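Local coordinates for succinylglutamate desuccinylase/aspartoacylase (Ruegeria sp. TM1040, PDB 3NA6), which probably acts as a metal-dependent hydrolase of the succinylglutamate desuccinylase/aspartoacylase family, cleaving the amide bond of an N-acylated amino acid, at residues A[4-9]-A[123-128]; A[158-163]-A[184-189]; A[256-261]-A[323-328]. All blocks are in the same frame, centred on the assembly; numbering follows the deposited sequence. Where two conformers were deposited one is given.

Interaction 1: A[4-9]-A[123-128]; sequences DNPISP and TQKIAD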
# COMPACT_ATOMS: atom_id res chain seq x y z
N ASP A 4 26.36 -20.51 -14.31
CA ASP A 4 25.25 -21.46 -14.41
C ASP A 4 24.00 -20.85 -13.78
O ASP A 4 24.08 -20.11 -12.80
CB ASP A 4 25.57 -22.75 -13.68
CG ASP A 4 26.55 -23.63 -14.42
OD1 ASP A 4 26.83 -23.41 -15.62
OD2 ASP A 4 27.04 -24.57 -13.78
N ASN A 5 22.85 -21.12 -14.37
CA ASN A 5 21.59 -20.68 -13.79
C ASN A 5 21.40 -21.37 -12.42
O ASN A 5 21.74 -22.54 -12.28
CB ASN A 5 20.46 -21.07 -14.73
CG ASN A 5 19.18 -20.40 -14.37
OD1 ASN A 5 18.46 -20.84 -13.47
ND2 ASN A 5 18.89 -19.29 -15.04
N PRO A 6 20.89 -20.66 -11.39
CA PRO A 6 20.70 -21.31 -10.08
C PRO A 6 19.47 -22.24 -9.95
O PRO A 6 19.28 -22.83 -8.89
CB PRO A 6 20.55 -20.14 -9.13
CG PRO A 6 19.94 -19.04 -9.99
CD PRO A 6 20.57 -19.23 -11.35
N ILE A 7 18.66 -22.38 -10.99
CA ILE A 7 17.49 -23.27 -10.89
C ILE A 7 17.91 -24.74 -10.85
O ILE A 7 18.77 -25.14 -11.62
CB ILE A 7 16.47 -23.01 -12.02
CG1 ILE A 7 15.69 -21.73 -11.71
CG2 ILE A 7 15.56 -24.25 -12.26
CD1 ILE A 7 14.91 -21.16 -12.87
N SER A 8 17.33 -25.52 -9.94
CA SER A 8 17.48 -26.97 -9.98
C SER A 8 16.13 -27.66 -9.86
O SER A 8 15.36 -27.39 -8.95
CB SER A 8 18.44 -27.52 -8.91
OG SER A 8 18.36 -26.77 -7.73
N PRO A 9 15.84 -28.55 -10.82
CA PRO A 9 14.61 -29.30 -10.76
C PRO A 9 14.60 -30.27 -9.62
O PRO A 9 15.66 -30.74 -9.19
CB PRO A 9 14.58 -30.07 -12.10
CG PRO A 9 15.63 -29.50 -12.94
CD PRO A 9 16.61 -28.83 -12.04
N THR A 123 12.45 -12.94 -12.85
CA THR A 123 11.91 -13.12 -14.21
C THR A 123 13.02 -13.39 -15.23
O THR A 123 12.89 -14.22 -16.12
CB THR A 123 11.05 -11.89 -14.61
OG1 THR A 123 9.94 -11.77 -13.68
CG2 THR A 123 10.49 -12.03 -16.04
N GLN A 124 14.14 -12.70 -15.08
CA GLN A 124 15.29 -12.89 -15.95
C GLN A 124 15.93 -14.26 -15.77
O GLN A 124 16.41 -14.83 -16.74
CB GLN A 124 16.34 -11.81 -15.71
CG GLN A 124 15.87 -10.46 -16.11
CD GLN A 124 16.91 -9.42 -15.91
OE1 GLN A 124 17.50 -9.28 -14.83
NE2 GLN A 124 17.18 -8.68 -16.97
N LYS A 125 15.99 -14.74 -14.53
CA LYS A 125 16.51 -16.09 -14.20
C LYS A 125 15.62 -17.21 -14.78
O LYS A 125 16.13 -18.19 -15.32
CB LYS A 125 16.67 -16.25 -12.68
CG LYS A 125 17.82 -15.38 -12.07
CD LYS A 125 17.69 -15.32 -10.56
CE LYS A 125 18.98 -15.12 -9.84
NZ LYS A 125 18.71 -14.81 -8.41
N ILE A 126 14.30 -17.02 -14.73
CA ILE A 126 13.36 -17.91 -15.43
C ILE A 126 13.69 -17.95 -16.93
O ILE A 126 13.86 -19.03 -17.51
CB ILE A 126 11.88 -17.54 -15.18
CG1 ILE A 126 11.52 -17.69 -13.70
CG2 ILE A 126 10.95 -18.41 -15.98
CD1 ILE A 126 10.09 -17.16 -13.31
N ALA A 127 13.75 -16.79 -17.55
CA ALA A 127 14.06 -16.69 -18.97
C ALA A 127 15.39 -17.37 -19.31
O ALA A 127 15.49 -18.14 -20.27
CB ALA A 127 14.09 -15.23 -19.42
N ASP A 128 16.40 -17.10 -18.51
CA ASP A 128 17.71 -17.68 -18.75
C ASP A 128 17.71 -19.22 -18.68
O ASP A 128 18.41 -19.89 -19.43
CB ASP A 128 18.75 -17.12 -17.77
CG ASP A 128 20.10 -17.75 -17.95
OD1 ASP A 128 20.84 -17.32 -18.88
OD2 ASP A 128 20.39 -18.70 -17.21
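The side-chain amide of Asn5 and the carboxylate of Asp128 lie almost in one plane, 8° apart, with Asp128 OD2 close to the amide plane of Asn5 as the two side chains slide past each other in opposite directions. Asn5 ND2 reaches Asp128 OD2 at 2.7 Å, a nearly straight bond (168° at the hydrogen) that uses the oxygen's anti lone pair. From the same nitrogen a second bond runs to Lys125 O at 3.0 Å, with the acceptor tilted from the amide plane. The opposite end of the amide is also tied, since Asn5 OD1 accepts from Ile7 N at 2.9 Å. CG, anti to the backbone N (chi1 -167°), carries the amide toward the helix, and the three bonds fix its rotation. An alanine in place of Asn5 would probably leave Asp128 OD2, Lys125 O and Ile7 N each without this partner and let the N-terminal segment drift from the helix.

Looser contacts add to these bonds: Pro6 CG touches Lys125 CE at 4.0 Å, the two side chains crossing at about a right angle, and the Ile7 CD1 methyl stands 4.0 Å from Lys125 O. Asp128 OD1 forms a salt bridge with Arg132, and Ile7 packs on Leu23 and Leu25 of strand 17-26. The Asn5 OD1 to Ile7 N bond defines an Asx turn, which holds Asn5 in place while ND2 ties the N-terminal segment to helix 122-134.

Interaction 2: A[158-163]-A[184-189]; sequences AAHILE and VQLLEI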
# COMPACT_ATOMS: atom_id res chain seq x y z
N ALA A 158 -1.53 -18.49 -34.13
CA ALA A 158 -0.69 -17.62 -34.94
C ALA A 158 0.64 -18.28 -35.30
O ALA A 158 1.23 -18.98 -34.48
CB ALA A 158 -0.42 -16.30 -34.23
N ALA A 159 1.06 -18.05 -36.54
CA ALA A 159 2.38 -18.43 -37.07
C ALA A 159 3.06 -17.16 -37.60
O ALA A 159 2.38 -16.24 -38.11
CB ALA A 159 2.18 -19.42 -38.26
N HIS A 160 4.39 -17.14 -37.54
CA HIS A 160 5.13 -15.93 -37.87
C HIS A 160 5.76 -15.95 -39.25
O HIS A 160 6.12 -17.00 -39.78
CB HIS A 160 6.17 -15.64 -36.80
CG HIS A 160 5.57 -15.29 -35.47
ND1 HIS A 160 5.91 -15.94 -34.30
CD2 HIS A 160 4.60 -14.39 -35.14
CE1 HIS A 160 5.19 -15.45 -33.31
NE2 HIS A 160 4.40 -14.50 -33.79
N ILE A 161 5.85 -14.76 -39.83
CA ILE A 161 6.62 -14.51 -41.01
C ILE A 161 8.05 -14.40 -40.54
O ILE A 161 8.37 -13.56 -39.66
CB ILE A 161 6.20 -13.21 -41.69
CG1 ILE A 161 4.75 -13.32 -42.21
CG2 ILE A 161 7.17 -12.87 -42.85
CD1 ILE A 161 4.53 -14.43 -43.30
N LEU A 162 8.90 -15.27 -41.09
CA LEU A 162 10.29 -15.39 -40.69
C LEU A 162 11.17 -15.28 -41.93
O LEU A 162 10.75 -15.61 -43.07
CB LEU A 162 10.52 -16.76 -40.03
CG LEU A 162 9.67 -17.09 -38.79
CD1 LEU A 162 9.76 -18.56 -38.47
CD2 LEU A 162 10.10 -16.24 -37.57
N GLU A 163 12.41 -14.88 -41.70
CA GLU A 163 13.44 -14.92 -42.74
C GLU A 163 13.71 -16.33 -43.25
O GLU A 163 13.95 -16.51 -44.44
CB GLU A 163 14.77 -14.35 -42.24
CG GLU A 163 14.75 -12.86 -41.86
CD GLU A 163 14.49 -11.93 -43.04
OE1 GLU A 163 14.67 -12.35 -44.21
OE2 GLU A 163 14.12 -10.77 -42.79
N VAL A 184 -4.10 -17.09 -38.19
CA VAL A 184 -3.30 -15.92 -38.58
C VAL A 184 -1.86 -16.30 -38.90
O VAL A 184 -1.29 -17.17 -38.25
CB VAL A 184 -3.17 -14.90 -37.44
CG1 VAL A 184 -2.87 -13.54 -38.05
CG2 VAL A 184 -4.39 -14.87 -36.55
N GLN A 185 -1.28 -15.64 -39.89
CA GLN A 185 0.16 -15.63 -40.09
C GLN A 185 0.56 -14.16 -40.21
O GLN A 185 0.05 -13.45 -41.10
CB GLN A 185 0.53 -16.34 -41.38
CG GLN A 185 2.02 -16.51 -41.57
CD GLN A 185 2.37 -17.23 -42.85
OE1 GLN A 185 1.81 -16.93 -43.89
NE2 GLN A 185 3.30 -18.18 -42.77
N LEU A 186 1.49 -13.72 -39.37
CA LEU A 186 1.84 -12.30 -39.26
C LEU A 186 3.33 -12.09 -38.98
O LEU A 186 3.97 -12.90 -38.32
CB LEU A 186 1.05 -11.70 -38.10
CG LEU A 186 1.38 -12.32 -36.73
CD1 LEU A 186 2.29 -11.38 -36.01
CD2 LEU A 186 0.17 -12.57 -35.87
N LEU A 187 3.85 -10.97 -39.45
CA LEU A 187 5.18 -10.51 -39.09
C LEU A 187 5.10 -9.87 -37.73
O LEU A 187 4.27 -9.02 -37.52
CB LEU A 187 5.65 -9.48 -40.13
CG LEU A 187 7.05 -8.90 -39.95
CD1 LEU A 187 8.17 -9.98 -40.00
CD2 LEU A 187 7.22 -7.85 -41.05
N GLU A 188 5.94 -10.29 -36.80
CA GLU A 188 6.00 -9.71 -35.47
C GLU A 188 6.84 -8.43 -35.54
O GLU A 188 8.02 -8.49 -35.84
CB GLU A 188 6.63 -10.70 -34.51
CG GLU A 188 6.82 -10.22 -33.10
CD GLU A 188 5.53 -9.69 -32.48
OE1 GLU A 188 4.53 -10.44 -32.45
OE2 GLU A 188 5.54 -8.50 -32.03
N ILE A 189 6.20 -7.29 -35.28
CA ILE A 189 6.84 -5.97 -35.29
C ILE A 189 7.92 -5.90 -34.20
O ILE A 189 9.07 -5.54 -34.46
CB ILE A 189 5.78 -4.84 -35.09
O HOH W 1 4.53 -19.08 -40.46
O HOH W 2 7.57 -12.58 -37.37
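Strands 158-160 and 184-186 run parallel in register, Ala158 beside Val184, Ala159 beside Gln185 and His160 beside Leu186, with axes 4.7 Å apart at closest approach and directions 27° apart. Three backbone hydrogen bonds join them: Ala159 N to Val184 O, Leu186 N to Ala159 O, and Ile161 N to Leu186 O, each 3.0 Å long. The last is the odd one, because Ile161 N stands well above the carbonyl plane of Leu186 (59° out of it). Past it, one water donates to Ile161 O and accepts from Glu188 N; a second bridges His160 O and the side chain of Gln185 through NE2.

On the face carrying Ala158, His160, Val184 and Leu186, the side chains of His160 and Leu186 lie side by side and point the same way. Leu186 O lies in plane at the imidazole edge, 3.6 Å from His160 CD2, and Leu186 CD1 approaches the same carbon at 3.9 Å. Leu186 CG sits between its backbone N and carbonyl carbon (chi1 63°), and its other methyl, CD2, meets Ala158 CB at 4.1 Å. On the face of Ala159 and Gln185, Ile161 CD1 lies across the CG-CD part of the extended Gln185 chain, 3.6 Å from Gln185 CD, the two side chains crossing at about a right angle. Ile161 CB also meets Leu187 CB at 4.1 Å.

His160 ND1 is hydrogen-bonded to Glu200 of helix 195-200, which fixes the far side of the ring. The pair forms the two strands of a beta-alpha-beta crossover: helix 165-178 connects them and packs on Ala159, Ile161 and Gln185 through Met175, Gln168 and Phe172, while strand 205-210 flanks strand 156-160 on its other edge.

Interaction 3: A[256-261]-A[323-328]; sequences GDCYLF and AAVIGV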
# COMPACT_ATOMS: atom_id res chain seq x y z
N GLY A 256 -0.54 -6.28 -36.72
CA GLY A 256 -0.25 -6.39 -35.28
C GLY A 256 -0.26 -5.08 -34.49
O GLY A 256 0.04 -5.06 -33.29
N ASP A 257 -0.59 -3.99 -35.17
CA ASP A 257 -0.54 -2.64 -34.61
C ASP A 257 -1.99 -2.20 -34.26
O ASP A 257 -2.96 -2.88 -34.61
CB ASP A 257 0.12 -1.70 -35.62
CG ASP A 257 0.74 -0.47 -34.96
OD1 ASP A 257 0.16 0.08 -33.99
OD2 ASP A 257 1.80 -0.02 -35.45
N CYS A 258 -2.11 -1.06 -33.57
CA CYS A 258 -3.40 -0.56 -33.11
C CYS A 258 -3.58 0.85 -33.62
O CYS A 258 -2.65 1.65 -33.57
CB CYS A 258 -3.49 -0.57 -31.58
SG CYS A 258 -5.07 0.14 -30.95
N TYR A 259 -4.77 1.16 -34.11
CA TYR A 259 -5.02 2.47 -34.67
C TYR A 259 -6.09 3.26 -33.94
O TYR A 259 -6.25 4.45 -34.18
CB TYR A 259 -5.34 2.35 -36.18
CG TYR A 259 -4.19 1.66 -36.89
CD1 TYR A 259 -3.02 2.36 -37.20
CD2 TYR A 259 -4.24 0.31 -37.18
CE1 TYR A 259 -1.93 1.73 -37.82
CE2 TYR A 259 -3.17 -0.34 -37.81
CZ TYR A 259 -2.02 0.38 -38.12
OH TYR A 259 -0.96 -0.26 -38.73
N LEU A 260 -6.82 2.60 -33.05
CA LEU A 260 -7.89 3.25 -32.32
C LEU A 260 -7.46 3.32 -30.88
O LEU A 260 -7.95 2.61 -30.03
CB LEU A 260 -9.19 2.48 -32.49
CG LEU A 260 -9.71 2.44 -33.93
CD1 LEU A 260 -10.78 1.39 -34.04
CD2 LEU A 260 -10.21 3.81 -34.39
N PHE A 261 -6.46 4.16 -30.63
CA PHE A 261 -6.02 4.45 -29.30
C PHE A 261 -6.99 5.47 -28.70
O PHE A 261 -7.43 6.39 -29.38
CB PHE A 261 -4.57 4.98 -29.33
CG PHE A 261 -3.53 3.87 -29.40
CD1 PHE A 261 -3.25 3.07 -28.28
CD2 PHE A 261 -2.84 3.60 -30.60
CE1 PHE A 261 -2.31 2.03 -28.34
CE2 PHE A 261 -1.87 2.54 -30.68
CZ PHE A 261 -1.61 1.77 -29.55
N ALA A 323 -8.39 0.75 -27.97
CA ALA A 323 -9.84 0.49 -27.87
C ALA A 323 -10.28 -0.78 -28.60
O ALA A 323 -11.13 -1.51 -28.12
CB ALA A 323 -10.64 1.67 -28.42
N ALA A 324 -9.72 -1.02 -29.77
CA ALA A 324 -10.21 -2.05 -30.64
C ALA A 324 -9.27 -2.19 -31.83
O ALA A 324 -8.54 -1.25 -32.18
CB ALA A 324 -11.60 -1.69 -31.14
N VAL A 325 -9.29 -3.38 -32.43
CA VAL A 325 -8.55 -3.61 -33.66
C VAL A 325 -9.51 -4.28 -34.64
O VAL A 325 -10.19 -5.24 -34.27
CB VAL A 325 -7.34 -4.54 -33.43
CG1 VAL A 325 -6.66 -4.91 -34.79
CG2 VAL A 325 -6.34 -3.89 -32.45
N ILE A 326 -9.56 -3.75 -35.87
CA ILE A 326 -10.41 -4.30 -36.94
C ILE A 326 -9.55 -5.16 -37.86
O ILE A 326 -8.58 -4.69 -38.43
CB ILE A 326 -11.07 -3.17 -37.75
CG1 ILE A 326 -11.93 -2.28 -36.85
CG2 ILE A 326 -11.91 -3.75 -38.93
CD1 ILE A 326 -12.99 -3.06 -35.92
N GLY A 327 -9.90 -6.43 -38.00
CA GLY A 327 -9.14 -7.34 -38.89
C GLY A 327 -9.92 -7.58 -40.17
O GLY A 327 -11.08 -7.19 -40.27
N VAL A 328 -9.29 -8.24 -41.14
CA VAL A 328 -9.90 -8.50 -42.44
C VAL A 328 -9.89 -9.99 -42.76
O VAL A 328 -8.85 -10.62 -42.70
CB VAL A 328 -9.20 -7.68 -43.55
CG1 VAL A 328 -9.90 -7.86 -44.90
CG2 VAL A 328 -9.21 -6.19 -43.17
O HOH W 3 -6.88 -0.38 -34.15
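Between Leu260 and Ala323 a single direct backbone hydrogen bond spans the contact, Ala323 N to Leu260 O at 2.8 Å and 159° at the hydrogen, while the touching parts of the two segments run 132° apart, roughly antiparallel but splayed. The nitrogen approaches nearly along the C=O axis of Leu260. A water adds a second, indirect link, accepting from Tyr259 N and donating to Ala324 O at 2.7 Å.

Leu260 supplies much of the apolar contact. Its CB lies 4.4 Å from Ala323 CB and its CD1 lies 4.3 Å from Ala324 CB, so the leucine touches both alanines, its CB and CD1 also lying near Ala324 O. Farther along, Val325 CG2 approaches Asp257 O at 4.1 Å and also meets Cys258 CB. With SG anti to the backbone N (chi1 177°), Cys258 brings its sulphur to 3.9 Å from Ala324 O. The same sulphur lies over the centre of one face of the Phe261 ring, 3.9 Å above its plane. Within the segment, Cys258 N donates to Asp257 OD1, on that oxygen's anti lone pair.

Cys258 SG is joined to Cys322 in a disulfide, which ties the segment covalently to the residue just before Ala323. A second subunit covers part of this region: its Trp34 packs on Cys258 and Val325, and its Lys24 makes a cation-pi contact with Phe261. One direct bond, a water and the neighbouring disulfide hold the weakly bonded strand 260-261 loosely beside strand 322-327, which pairs with strand 306-312 in the C-terminal, all-beta part of the chain.

In the fold
Interactions 1 and 2 both reach the large mixed sheet, the first where the N-terminal segment meets helix 122-134 and the second at strands 156-160 and 182-186; their centres are 28 Å apart. Interaction 3 belongs instead to the C-terminal beta region, its centre about 17 Å from that of interaction 2, with nearest atoms about 6 Å apart and no touch. Interactions 1 and 3 lie on opposite sides of the chain's centre, 36 Å between centres. The three follow one another along the chain. His59, Glu62 and His145 appear to face a common vacant point and may form the metal site expected of this family, here without metal; the modelled calcium is instead at Thr82 and Gly237.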